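Antibiotic resistance protein (Deinococcus radiodurans, PDB 2VLI) is a P-loop phosphotransferase that probably confers resistance to the antibiotic tunicamycin, presumably by phosphorylating the drug. Local coordinates at residues A[22-27]-A[157-162]; A[35-40]-A[82-87]; A[111-116]-A[151-156]. All coordinates share one frame; numbering follows the deposited sequence.

Overall arrangement
From the N terminus, strand 7-11 leads through the P-loop into helix 20-28, where contact 1 opens; it closes only at helix 158-169, with 129 residues between its segments. That span encloses both other contacts. Contact 2 comes first, spanning 41 residues from segment 35-40, which runs into helix 38-46, to strand 80-84, and ends before contact 3 opens at strand 107-112; contact 3 closes 34 residues later with 151-156. Contacts 2 and 3 reach the same parallel sheet without touching, their centres about 20 Å apart. Contact 1 touches both: Ala22 meets Pro83 of contact 2, while Val161 packs on Thr153 and Leu156 of contact 3, tying the terminal helices to the sheet.

Contact 1: residues A[22-27]-A[157-162]; sequences AHTLHE and GTQQVA
Leu25 and Ala162 mark the closest backbone approach, their CA atoms 5.6 Å apart, where helix 20-28 meets helix 158-169. The axes of the short segments come within 8.9 Å and cross steeply, at -67°, and only Thr24 and Leu25 of one segment meet Thr158, Gln159 and Ala162 of the other. In this P-loop NTPase fold, helix 20-28 is the one that follows the phosphate-binding loop, and helix 158-169 follows the last strand of the sheet, so the pair joins the start of the nucleotide-binding core to the end of the chain. No hydrogen bond links the two segments; the evidence is for packing.

Thr24 carries most of it. Its CG2, anti to the backbone N, meets Ala162 CB at 3.7 Å and Gln159 OE1 at 3.4 Å. Gln159 starts out pointing away from helix 20-28, but the bend at chi2 (69°) swings CD back, and the carboxamide meets the threonine methyl through CD, OE1 and NE2. The amide oxygen has its polar partner in Arg28. Thr24 OG1 is likewise engaged with its own helix, at the carbonyl of His20, and lies 3.8 Å from Thr158 OG1 without bonding to it. Beside the threonine, Leu25 CG rests 4.1 Å from Ala162 CB, and the same leucine also packs on Ile81 and Leu173. The short alanine side chain is consistent with the close backbone approach.

Helix 158-169 is finished at its start by its own residues: Gly157 occupies the N-cap, and its N-H is received by Gln160 OE1, three residues on, at 3.0 Å and almost straight at 177°.

Contact 2: residues A[35-40]-A[82-87]; sequences FEPEEM and VPVSIS
Pro37 sets its ring against two valines of strand 80-84: CG lies 3.8 Å from Val82 CG1 and equally far from Val84 CG1. On the ring's neighbouring atom, Pro37 CD stands 3.4 Å from Pro83 O. Upstream, Phe35 O receives no N-H from this strand, since Pro83 has none; instead the proline's CD comes within 3.3 Å of that oxygen, and Val82 CA makes a C-H...O contact with it, with 160° at the hydrogen. Phe35 CB also touches Val82 CG2. A water joins the polar ends, donating to Glu38 OE1 at 2.6 Å and to Pro83 O at 2.7 Å; the glutamate chain, bent at chi2, brings its carboxylate to this water.

The second shell fixes these groups. Trp61 NE1 bonds Pro37 O, the Phe35 side chain packs on Met65, Leu69 and Ala72 of helix 61-75, and Val82 and Val84 lie against Trp9. Val82 is also hydrogen-bonded by backbone to Ile8 and Ile10. The backbone bonding of Phe35 with Ile81 is not continued at Pro83, which lacks an N-H, and the chain then turns into helix 38-46, beside the 2-3-1-4-5 parallel sheet of P-loop kinases.

Contact 3: residues A[111-116]-A[151-156]; sequences LIAPLN and IDTAGL
Ile112 is gripped from both directions by 151-156. Its N-H reaches Ile151 O at 2.9 Å (168°), and its own carbonyl accepts from Thr153 N at 3.0 Å (169°), the alternation of a parallel strand pair. On the face that carries them, Leu111 and Ile151 lie side by side, pointing the same way, with Leu111 CD2 4.0 Å from Ile151 CB. Thr153 OG1 adds a weak bond of 3.5 Å to the already occupied Ile112 O.

The looser, solvent-exposed part is at Asp152 and Ala154. Asp152, CG anti to its backbone N (chi1 -169°), crosses Ile112 at about a right angle, and a water donates to both Asp152 OD1 and Ile112 O, bridging two acceptors. The same OD1 takes Ala154 N at 2.9 Å, closing an Asx turn. Overlapping it, a type II turn runs from Thr153 to Leu156, and the pairing gives way to light contacts, such as Pro114 CG 4.1 Å from Ala154 CB.

Leu111 is backbone-bonded to Asn11, so strand 107-112 lies between 7-11 and outermost 150-152; Val161 of helix 158-169 packs on Thr153, Leu115 of helix 115-123 on helix 132-142, and Ile112 on Arg143, about 7 Å from the cadmium held by Glu145 and His150.

Contact 1: residues A[22-27]-A[157-162]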
ATOM      1  N   ALA A  22     -18.605 -14.261   1.339  1.00 34.82           N
ATOM      2  CA  ALA A  22     -18.408 -15.381   0.392  1.00 33.77           C
ATOM      3  C   ALA A  22     -19.372 -16.538   0.682  1.00 33.32           C
ATOM      4  O   ALA A  22     -20.082 -17.020  -0.211  1.00 32.35           O
ATOM      5  CB  ALA A  22     -16.957 -15.862   0.463  1.00 33.19           C
ATOM      6  N   HIS A  23     -19.421 -16.943   1.940  1.00 33.06           N
ATOM      7  CA  HIS A  23     -20.354 -17.997   2.391  1.00 34.03           C
ATOM      8  C   HIS A  23     -21.828 -17.626   2.114  1.00 33.39           C
ATOM      9  O   HIS A  23     -22.576 -18.396   1.516  1.00 33.18           O
ATOM     10  CB  HIS A  23     -20.138 -18.275   3.882  1.00 34.87           C
ATOM     11  CG  HIS A  23     -21.126 -19.243   4.473  1.00 38.65           C
ATOM     12  ND1 HIS A  23     -21.172 -20.574   4.109  1.00 41.60           N
ATOM     13  CD2 HIS A  23     -22.077 -19.081   5.430  1.00 41.72           C
ATOM     14  CE1 HIS A  23     -22.126 -21.185   4.792  1.00 42.29           C
ATOM     15  NE2 HIS A  23     -22.689 -20.303   5.603  1.00 43.33           N
ATOM     16  N   THR A  24     -22.239 -16.421   2.507  1.00 32.66           N
ATOM     17  CA  THR A  24     -23.598 -15.945   2.214  1.00 31.15           C
ATOM     18  C   THR A  24     -23.951 -15.937   0.736  1.00 30.54           C
ATOM     19  O   THR A  24     -25.071 -16.312   0.353  1.00 30.16           O
ATOM     20  CB  THR A  24     -23.794 -14.510   2.771  1.00 32.14           C
ATOM     21  OG1 THR A  24     -23.312 -14.487   4.117  1.00 33.13           O
ATOM     22  CG2 THR A  24     -25.260 -14.079   2.705  1.00 31.12           C
ATOM     23  N   LEU A  25     -23.021 -15.491  -0.100  1.00 28.37           N
ATOM     24  CA  LEU A  25     -23.259 -15.438  -1.518  1.00 28.52           C
ATOM     25  C   LEU A  25     -23.367 -16.845  -2.022  1.00 28.22           C
ATOM     26  O   LEU A  25     -24.189 -17.143  -2.880  1.00 28.82           O
ATOM     27  CB  LEU A  25     -22.106 -14.772  -2.272  1.00 28.41           C
ATOM     28  CG  LEU A  25     -22.133 -13.260  -2.414  1.00 30.63           C
ATOM     29  CD1 LEU A  25     -20.734 -12.761  -2.757  1.00 27.30           C
ATOM     30  CD2 LEU A  25     -23.191 -12.815  -3.450  1.00 26.91           C
ATOM     31  N   HIS A  26     -22.488 -17.695  -1.516  1.00 28.60           N
ATOM     32  CA  HIS A  26     -22.481 -19.098  -1.894  1.00 29.10           C
ATOM     33  C   HIS A  26     -23.841 -19.747  -1.613  1.00 30.38           C
ATOM     34  O   HIS A  26     -24.402 -20.401  -2.490  1.00 29.46           O
ATOM     35  CB  HIS A  26     -21.390 -19.855  -1.168  1.00 28.80           C
ATOM     36  CG  HIS A  26     -21.392 -21.320  -1.481  1.00 28.73           C
ATOM     37  ND1 HIS A  26     -21.443 -21.795  -2.771  1.00 23.36           N
ATOM     38  CD2 HIS A  26     -21.434 -22.409  -0.671  1.00 29.94           C
ATOM     39  CE1 HIS A  26     -21.461 -23.118  -2.746  1.00 28.09           C
ATOM     40  NE2 HIS A  26     -21.458 -23.514  -1.482  1.00 24.55           N
ATOM     41  N   GLU A  27     -24.356 -19.523  -0.403  1.00 32.33           N
ATOM     42  CA  GLU A  27     -25.642 -20.117   0.034  1.00 34.39           C
ATOM     43  C   GLU A  27     -26.820 -19.648  -0.808  1.00 34.47           C
ATOM     44  O   GLU A  27     -27.842 -20.321  -0.852  1.00 34.54           O
ATOM     45  CB  GLU A  27     -25.959 -19.771   1.471  1.00 34.91           C
ATOM     46  CG  GLU A  27     -25.009 -20.243   2.546  1.00 39.57           C
ATOM     47  CD  GLU A  27     -25.358 -19.608   3.931  1.00 47.27           C
ATOM     48  OE1 GLU A  27     -25.926 -18.472   3.975  1.00 51.56           O
ATOM     49  OE2 GLU A  27     -25.091 -20.253   4.987  1.00 51.58           O
ATOM     50  N   GLY A 157     -25.425  -5.678   7.252  1.00 28.06           N
ATOM     51  CA  GLY A 157     -25.151  -7.031   7.677  1.00 28.34           C
ATOM     52  C   GLY A 157     -24.613  -7.837   6.515  1.00 29.19           C
ATOM     53  O   GLY A 157     -24.645  -7.397   5.356  1.00 28.89           O
ATOM     54  N   THR A 158     -24.155  -9.045   6.797  1.00 30.21           N
ATOM     55  CA  THR A 158     -23.542  -9.868   5.742  1.00 31.45           C
ATOM     56  C   THR A 158     -24.512 -10.118   4.626  1.00 31.15           C
ATOM     57  O   THR A 158     -24.145 -10.120   3.455  1.00 31.29           O
ATOM     58  CB  THR A 158     -22.994 -11.169   6.288  1.00 32.26           C
ATOM     59  OG1 THR A 158     -24.069 -11.931   6.851  1.00 35.02           O
ATOM     60  CG2 THR A 158     -21.989 -10.882   7.386  1.00 33.87           C
ATOM     61  N   GLN A 159     -25.791 -10.219   4.974  1.00 31.34           N
ATOM     62  CA  GLN A 159     -26.807 -10.470   3.994  1.00 31.14           C
ATOM     63  C   GLN A 159     -26.956  -9.313   3.019  1.00 29.85           C
ATOM     64  O   GLN A 159     -27.077  -9.488   1.806  1.00 29.53           O
ATOM     65  CB  GLN A 159     -28.137 -10.697   4.709  1.00 32.64           C
ATOM     66  CG  GLN A 159     -29.036 -11.645   4.022  1.00 34.71           C
ATOM     67  CD  GLN A 159     -28.529 -13.078   4.054  1.00 37.02           C
ATOM     68  OE1 GLN A 159     -28.601 -13.774   3.047  1.00 39.19           O
ATOM     69  NE2 GLN A 159     -28.016 -13.521   5.204  1.00 39.00           N
ATOM     70  N   GLN A 160     -27.009  -8.116   3.564  1.00 28.78           N
ATOM     71  CA  GLN A 160     -27.039  -6.914   2.749  1.00 28.77           C
ATOM     72  C   GLN A 160     -25.767  -6.644   1.898  1.00 27.27           C
ATOM     73  O   GLN A 160     -25.860  -6.128   0.795  1.00 27.80           O
ATOM     74  CB  GLN A 160     -27.310  -5.722   3.644  1.00 29.86           C
ATOM     75  CG  GLN A 160     -28.731  -5.635   4.138  1.00 32.66           C
ATOM     76  CD  GLN A 160     -28.852  -4.692   5.343  1.00 37.82           C
ATOM     77  OE1 GLN A 160     -28.157  -4.849   6.369  1.00 40.31           O
ATOM     78  NE2 GLN A 160     -29.720  -3.701   5.215  1.00 40.12           N
ATOM     79  N   VAL A 161     -24.585  -6.966   2.411  1.00 25.90           N
ATOM     80  CA  VAL A 161     -23.346  -6.856   1.579  1.00 24.21           C
ATOM     81  C   VAL A 161     -23.437  -7.786   0.402  1.00 23.37           C
ATOM     82  O   VAL A 161     -23.160  -7.421  -0.734  1.00 21.69           O
ATOM     83  CB  VAL A 161     -22.112  -7.150   2.419  1.00 24.21           C
ATOM     84  CG1 VAL A 161     -20.774  -7.004   1.594  1.00 21.71           C
ATOM     85  CG2 VAL A 161     -22.082  -6.205   3.571  1.00 22.88           C
ATOM     86  N   ALA A 162     -23.904  -9.001   0.670  1.00 22.97           N
ATOM     87  CA  ALA A 162     -24.051  -9.997  -0.356  1.00 22.82           C
ATOM     88  C   ALA A 162     -25.011  -9.498  -1.413  1.00 23.46           C
ATOM     89  O   ALA A 162     -24.738  -9.593  -2.604  1.00 22.66           O
ATOM     90  CB  ALA A 162     -24.508 -11.368   0.271  1.00 22.03           C
TER

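Contact 2: residues A[35-40]-A[82-87]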
ATOM      1  N   PHE A  35     -13.855 -20.848  -4.166  1.00 20.31           N
ATOM      2  CA  PHE A  35     -12.453 -21.098  -4.442  1.00 19.07           C
ATOM      3  C   PHE A  35     -11.597 -20.380  -3.419  1.00 19.92           C
ATOM      4  O   PHE A  35     -11.608 -19.157  -3.351  1.00 20.17           O
ATOM      5  CB  PHE A  35     -12.173 -20.609  -5.843  1.00 18.57           C
ATOM      6  CG  PHE A  35     -10.769 -20.808  -6.318  1.00 19.63           C
ATOM      7  CD1 PHE A  35     -10.476 -21.819  -7.264  1.00 19.76           C
ATOM      8  CD2 PHE A  35      -9.751 -19.979  -5.902  1.00 17.45           C
ATOM      9  CE1 PHE A  35      -9.194 -21.959  -7.780  1.00 18.82           C
ATOM     10  CE2 PHE A  35      -8.491 -20.126  -6.416  1.00 19.73           C
ATOM     11  CZ  PHE A  35      -8.221 -21.154  -7.347  1.00 18.25           C
ATOM     12  N   GLU A  36     -10.854 -21.130  -2.607  1.00 20.53           N
ATOM     13  CA  GLU A  36     -10.109 -20.580  -1.472  1.00 21.19           C
ATOM     14  C   GLU A  36      -8.632 -20.585  -1.757  1.00 20.64           C
ATOM     15  O   GLU A  36      -8.004 -21.634  -1.639  1.00 19.43           O
ATOM     16  CB  GLU A  36     -10.353 -21.384  -0.198  1.00 22.96           C
ATOM     17  CG  GLU A  36     -11.800 -21.600   0.060  1.00 29.62           C
ATOM     18  CD  GLU A  36     -12.098 -22.112   1.446  1.00 38.82           C
ATOM     19  OE1 GLU A  36     -11.542 -23.180   1.851  1.00 45.64           O
ATOM     20  OE2 GLU A  36     -12.936 -21.450   2.113  1.00 46.88           O
ATOM     21  N   PRO A  37      -8.055 -19.416  -2.135  1.00 20.17           N
ATOM     22  CA  PRO A  37      -6.666 -19.301  -2.551  1.00 21.43           C
ATOM     23  C   PRO A  37      -5.676 -19.764  -1.516  1.00 21.90           C
ATOM     24  O   PRO A  37      -4.579 -20.173  -1.840  1.00 22.01           O
ATOM     25  CB  PRO A  37      -6.482 -17.797  -2.767  1.00 21.45           C
ATOM     26  CG  PRO A  37      -7.831 -17.314  -3.033  1.00 21.14           C
ATOM     27  CD  PRO A  37      -8.748 -18.126  -2.217  1.00 21.25           C
ATOM     28  N   GLU A  38      -6.046 -19.680  -0.258  1.00 23.00           N
ATOM     29  CA  GLU A  38      -5.180 -20.170   0.787  1.00 24.17           C
ATOM     30  C   GLU A  38      -4.828 -21.673   0.668  1.00 23.67           C
ATOM     31  O   GLU A  38      -3.783 -22.076   1.147  1.00 23.35           O
ATOM     32  CB  GLU A  38      -5.791 -19.867   2.170  1.00 25.67           C
ATOM     33  CG  GLU A  38      -7.230 -20.369   2.331  1.00 30.95           C
ATOM     34  CD  GLU A  38      -8.352 -19.313   1.947  1.00 35.66           C
ATOM     35  OE1 GLU A  38      -8.442 -18.840   0.803  1.00 29.22           O
ATOM     36  OE2 GLU A  38      -9.206 -19.006   2.814  1.00 42.53           O
ATOM     37  N   GLU A  39      -5.690 -22.496   0.060  1.00 23.07           N
ATOM     38  CA  GLU A  39      -5.329 -23.911  -0.191  1.00 23.62           C
ATOM     39  C   GLU A  39      -4.043 -24.053  -1.001  1.00 22.53           C
ATOM     40  O   GLU A  39      -3.308 -25.025  -0.842  1.00 22.88           O
ATOM     41  CB  GLU A  39      -6.422 -24.689  -0.940  1.00 24.57           C
ATOM     42  CG  GLU A  39      -7.800 -24.701  -0.364  1.00 28.18           C
ATOM     43  CD  GLU A  39      -7.922 -25.421   0.968  1.00 34.24           C
ATOM     44  OE1 GLU A  39      -6.915 -25.882   1.538  1.00 40.85           O
ATOM     45  OE2 GLU A  39      -9.066 -25.524   1.455  1.00 40.58           O
HETATM   46  N   MSE A  40      -3.785 -23.113  -1.901  1.00 22.13           N
HETATM   47  CA  MSE A  40      -2.554 -23.155  -2.699  1.00 21.22           C
HETATM   48  C   MSE A  40      -1.385 -22.707  -1.846  1.00 22.26           C
HETATM   49  O   MSE A  40      -0.257 -23.217  -1.989  1.00 22.71           O
HETATM   50  CB  MSE A  40      -2.653 -22.285  -3.936  1.00 20.44           C
HETATM   51  CG  MSE A  40      -1.397 -22.381  -4.795  1.00 18.67           C
HETATM   52 SE   MSE A  40      -1.084 -24.272  -5.490  1.00 22.12          SE
HETATM   53  CE  MSE A  40      -2.599 -24.335  -6.655  1.00 17.62           C
ATOM     54  N   VAL A  82     -14.411 -15.993  -4.908  1.00 19.33           N
ATOM     55  CA  VAL A  82     -13.021 -16.038  -4.439  1.00 17.94           C
ATOM     56  C   VAL A  82     -12.768 -15.001  -3.322  1.00 18.65           C
ATOM     57  O   VAL A  82     -12.538 -13.853  -3.628  1.00 17.63           O
ATOM     58  CB  VAL A  82     -12.043 -15.737  -5.627  1.00 19.11           C
ATOM     59  CG1 VAL A  82     -10.598 -15.914  -5.184  1.00 14.77           C
ATOM     60  CG2 VAL A  82     -12.417 -16.556  -6.917  1.00 17.18           C
ATOM     61  N   PRO A  83     -12.769 -15.413  -2.035  1.00 19.79           N
ATOM     62  CA  PRO A  83     -12.395 -14.528  -0.922  1.00 19.81           C
ATOM     63  C   PRO A  83     -10.877 -14.418  -0.805  1.00 20.11           C
ATOM     64  O   PRO A  83     -10.202 -15.426  -0.746  1.00 19.66           O
ATOM     65  CB  PRO A  83     -12.970 -15.219   0.318  1.00 20.62           C
ATOM     66  CG  PRO A  83     -13.333 -16.625  -0.098  1.00 21.64           C
ATOM     67  CD  PRO A  83     -12.995 -16.798  -1.576  1.00 19.69           C
ATOM     68  N   VAL A  84     -10.358 -13.186  -0.757  1.00 19.46           N
ATOM     69  CA  VAL A  84      -8.963 -12.912  -0.587  1.00 20.28           C
ATOM     70  C   VAL A  84      -8.807 -11.831   0.461  1.00 22.12           C
ATOM     71  O   VAL A  84      -9.757 -11.166   0.822  1.00 20.94           O
ATOM     72  CB  VAL A  84      -8.270 -12.472  -1.893  1.00 20.91           C
ATOM     73  CG1 VAL A  84      -8.415 -13.528  -2.926  1.00 22.64           C
ATOM     74  CG2 VAL A  84      -8.858 -11.197  -2.435  1.00 20.17           C
ATOM     75  N   SER A  85      -7.605 -11.734   0.988  1.00 24.69           N
ATOM     76  CA  SER A  85      -7.215 -10.722   1.956  1.00 26.64           C
ATOM     77  C   SER A  85      -5.861 -10.233   1.550  1.00 26.93           C
ATOM     78  O   SER A  85      -4.847 -10.851   1.889  1.00 27.24           O
ATOM     79  CB  SER A  85      -7.117 -11.334   3.332  1.00 27.57           C
ATOM     80  OG  SER A  85      -7.781 -10.486   4.243  1.00 32.11           O
ATOM     81  N   ILE A  86      -5.834  -9.173   0.745  1.00 26.09           N
ATOM     82  CA  ILE A  86      -4.586  -8.652   0.222  1.00 26.68           C
ATOM     83  C   ILE A  86      -4.552  -7.148   0.543  1.00 27.69           C
ATOM     84  O   ILE A  86      -5.508  -6.450   0.288  1.00 25.57           O
ATOM     85  CB  ILE A  86      -4.475  -8.801  -1.279  1.00 26.09           C
ATOM     86  CG1 ILE A  86      -4.496 -10.292  -1.701  1.00 27.84           C
ATOM     87  CG2 ILE A  86      -3.220  -8.112  -1.788  1.00 24.83           C
ATOM     88  CD1 ILE A  86      -3.211 -11.010  -1.506  1.00 27.96           C
ATOM     89  N   SER A  87      -3.396  -6.686   1.027  1.00 30.57           N
ATOM     90  CA  SER A  87      -3.171  -5.285   1.414  1.00 32.59           C
ATOM     91  C   SER A  87      -2.118  -4.603   0.573  1.00 33.02           C
ATOM     92  O   SER A  87      -2.164  -3.377   0.437  1.00 36.78           O
ATOM     93  CB  SER A  87      -2.771  -5.237   2.899  1.00 33.61           C
ATOM     94  OG  SER A  87      -1.667  -6.128   3.213  1.00 36.62           O
TER
HETATM   95  O   HOH W   1      -8.583 -16.229   1.200  1.00 36.37           O

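Contact 3: residues A[111-116]-A[151-156]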
ATOM      1  N   LEU A 111     -13.822  -4.665   0.287  1.00 16.58           N
ATOM      2  CA  LEU A 111     -14.710  -4.246   1.374  1.00 16.59           C
ATOM      3  C   LEU A 111     -14.055  -3.216   2.202  1.00 15.86           C
ATOM      4  O   LEU A 111     -12.982  -3.442   2.762  1.00 16.76           O
ATOM      5  CB  LEU A 111     -15.072  -5.419   2.253  1.00 16.95           C
ATOM      6  CG  LEU A 111     -15.639  -6.590   1.471  1.00 19.20           C
ATOM      7  CD1 LEU A 111     -16.153  -7.690   2.381  1.00 23.95           C
ATOM      8  CD2 LEU A 111     -16.723  -6.126   0.508  1.00 21.96           C
ATOM      9  N   ILE A 112     -14.725  -2.065   2.300  1.00 16.86           N
ATOM     10  CA  ILE A 112     -14.343  -0.999   3.214  1.00 17.53           C
ATOM     11  C   ILE A 112     -15.180  -1.108   4.485  1.00 17.19           C
ATOM     12  O   ILE A 112     -16.341  -0.717   4.515  1.00 17.15           O
ATOM     13  CB  ILE A 112     -14.560   0.385   2.597  1.00 17.98           C
ATOM     14  CG1 ILE A 112     -13.856   0.484   1.232  1.00 19.96           C
ATOM     15  CG2 ILE A 112     -14.122   1.488   3.594  1.00 18.06           C
ATOM     16  CD1 ILE A 112     -12.415  -0.054   1.261  1.00 24.81           C
ATOM     17  N   ALA A 113     -14.573  -1.626   5.530  1.00 17.42           N
ATOM     18  CA  ALA A 113     -15.285  -1.940   6.731  1.00 17.39           C
ATOM     19  C   ALA A 113     -14.922  -0.969   7.828  1.00 17.99           C
ATOM     20  O   ALA A 113     -13.802  -0.485   7.867  1.00 17.42           O
ATOM     21  CB  ALA A 113     -14.977  -3.373   7.157  1.00 17.91           C
ATOM     22  N   PRO A 114     -15.877  -0.693   8.751  1.00 19.10           N
ATOM     23  CA  PRO A 114     -15.632   0.187   9.879  1.00 19.18           C
ATOM     24  C   PRO A 114     -14.547  -0.324  10.825  1.00 19.46           C
ATOM     25  O   PRO A 114     -14.440  -1.548  11.074  1.00 19.22           O
ATOM     26  CB  PRO A 114     -16.992   0.223  10.594  1.00 19.02           C
ATOM     27  CG  PRO A 114     -17.960  -0.047   9.518  1.00 20.80           C
ATOM     28  CD  PRO A 114     -17.288  -1.121   8.699  1.00 17.90           C
ATOM     29  N   LEU A 115     -13.717   0.597  11.321  1.00 18.80           N
ATOM     30  CA  LEU A 115     -12.602   0.215  12.200  1.00 19.38           C
ATOM     31  C   LEU A 115     -13.068  -0.688  13.404  1.00 20.91           C
ATOM     32  O   LEU A 115     -12.432  -1.677  13.732  1.00 20.78           O
ATOM     33  CB  LEU A 115     -11.863   1.438  12.699  1.00 18.30           C
ATOM     34  CG  LEU A 115     -10.737   1.272  13.688  1.00 18.62           C
ATOM     35  CD1 LEU A 115      -9.658   0.317  13.165  1.00 18.03           C
ATOM     36  CD2 LEU A 115     -10.210   2.683  14.112  1.00 18.73           C
ATOM     37  N   ASN A 116     -14.162  -0.322  14.047  1.00 22.03           N
ATOM     38  CA  ASN A 116     -14.601  -1.033  15.225  1.00 23.12           C
ATOM     39  C   ASN A 116     -15.009  -2.467  14.887  1.00 23.55           C
ATOM     40  O   ASN A 116     -14.715  -3.387  15.655  1.00 24.28           O
ATOM     41  CB  ASN A 116     -15.742  -0.249  15.888  1.00 23.13           C
ATOM     42  CG  ASN A 116     -17.064  -0.385  15.164  1.00 24.66           C
ATOM     43  OD1 ASN A 116     -17.931  -1.160  15.609  1.00 32.39           O
ATOM     44  ND2 ASN A 116     -17.256   0.347  14.071  1.00 20.80           N
ATOM     45  N   ILE A 151     -16.692  -1.402  -1.860  1.00 15.73           N
ATOM     46  CA  ILE A 151     -18.051  -1.620  -1.298  1.00 16.95           C
ATOM     47  C   ILE A 151     -17.948  -1.241   0.169  1.00 15.96           C
ATOM     48  O   ILE A 151     -17.215  -1.853   0.919  1.00 16.88           O
ATOM     49  CB  ILE A 151     -18.486  -3.088  -1.379  1.00 17.02           C
ATOM     50  CG1 ILE A 151     -18.604  -3.566  -2.817  1.00 17.95           C
ATOM     51  CG2 ILE A 151     -19.864  -3.317  -0.584  1.00 18.46           C
ATOM     52  CD1 ILE A 151     -19.784  -3.136  -3.530  1.00 19.53           C
ATOM     53  N   ASP A 152     -18.630  -0.184   0.585  1.00 16.57           N
ATOM     54  CA  ASP A 152     -18.540   0.238   1.978  1.00 17.01           C
ATOM     55  C   ASP A 152     -19.625  -0.488   2.714  1.00 16.99           C
ATOM     56  O   ASP A 152     -20.786  -0.425   2.314  1.00 17.67           O
ATOM     57  CB  ASP A 152     -18.783   1.732   2.098  1.00 17.57           C
ATOM     58  CG  ASP A 152     -18.438   2.299   3.477  1.00 20.54           C
ATOM     59  OD1 ASP A 152     -18.756   1.688   4.575  1.00 19.13           O
ATOM     60  OD2 ASP A 152     -17.765   3.358   3.455  1.00 24.95           O
ATOM     61  N   THR A 153     -19.263  -1.162   3.794  1.00 17.33           N
ATOM     62  CA  THR A 153     -20.166  -2.074   4.472  1.00 17.89           C
ATOM     63  C   THR A 153     -20.765  -1.435   5.724  1.00 19.68           C
ATOM     64  O   THR A 153     -21.558  -2.074   6.434  1.00 20.73           O
ATOM     65  CB  THR A 153     -19.442  -3.400   4.874  1.00 16.70           C
ATOM     66  OG1 THR A 153     -18.415  -3.141   5.829  1.00 18.14           O
ATOM     67  CG2 THR A 153     -18.830  -4.074   3.671  1.00 18.91           C
ATOM     68  N   ALA A 154     -20.405  -0.174   5.998  1.00 19.52           N
ATOM     69  CA  ALA A 154     -20.960   0.555   7.124  1.00 20.44           C
ATOM     70  C   ALA A 154     -22.483   0.385   7.183  1.00 20.67           C
ATOM     71  O   ALA A 154     -23.212   0.709   6.256  1.00 18.61           O
ATOM     72  CB  ALA A 154     -20.603   2.000   7.065  1.00 20.53           C
ATOM     73  N   GLY A 155     -22.942  -0.095   8.317  1.00 22.42           N
ATOM     74  CA  GLY A 155     -24.369  -0.262   8.567  1.00 23.09           C
ATOM     75  C   GLY A 155     -25.020  -1.463   7.906  1.00 24.14           C
ATOM     76  O   GLY A 155     -26.239  -1.578   7.955  1.00 24.92           O
ATOM     77  N   LEU A 156     -24.239  -2.340   7.279  1.00 24.05           N
ATOM     78  CA  LEU A 156     -24.787  -3.462   6.507  1.00 25.96           C
ATOM     79  C   LEU A 156     -24.459  -4.766   7.230  1.00 26.62           C
ATOM     80  O   LEU A 156     -23.364  -4.938   7.772  1.00 26.40           O
ATOM     81  CB  LEU A 156     -24.224  -3.538   5.082  1.00 26.14           C
ATOM     82  CG  LEU A 156     -24.388  -2.340   4.154  1.00 27.11           C
ATOM     83  CD1 LEU A 156     -23.842  -2.659   2.759  1.00 26.87           C
ATOM     84  CD2 LEU A 156     -25.840  -1.919   4.107  1.00 25.40           C
TER
HETATM   85  O   HOH W   2     -17.006   1.424   6.335  1.00 23.08           O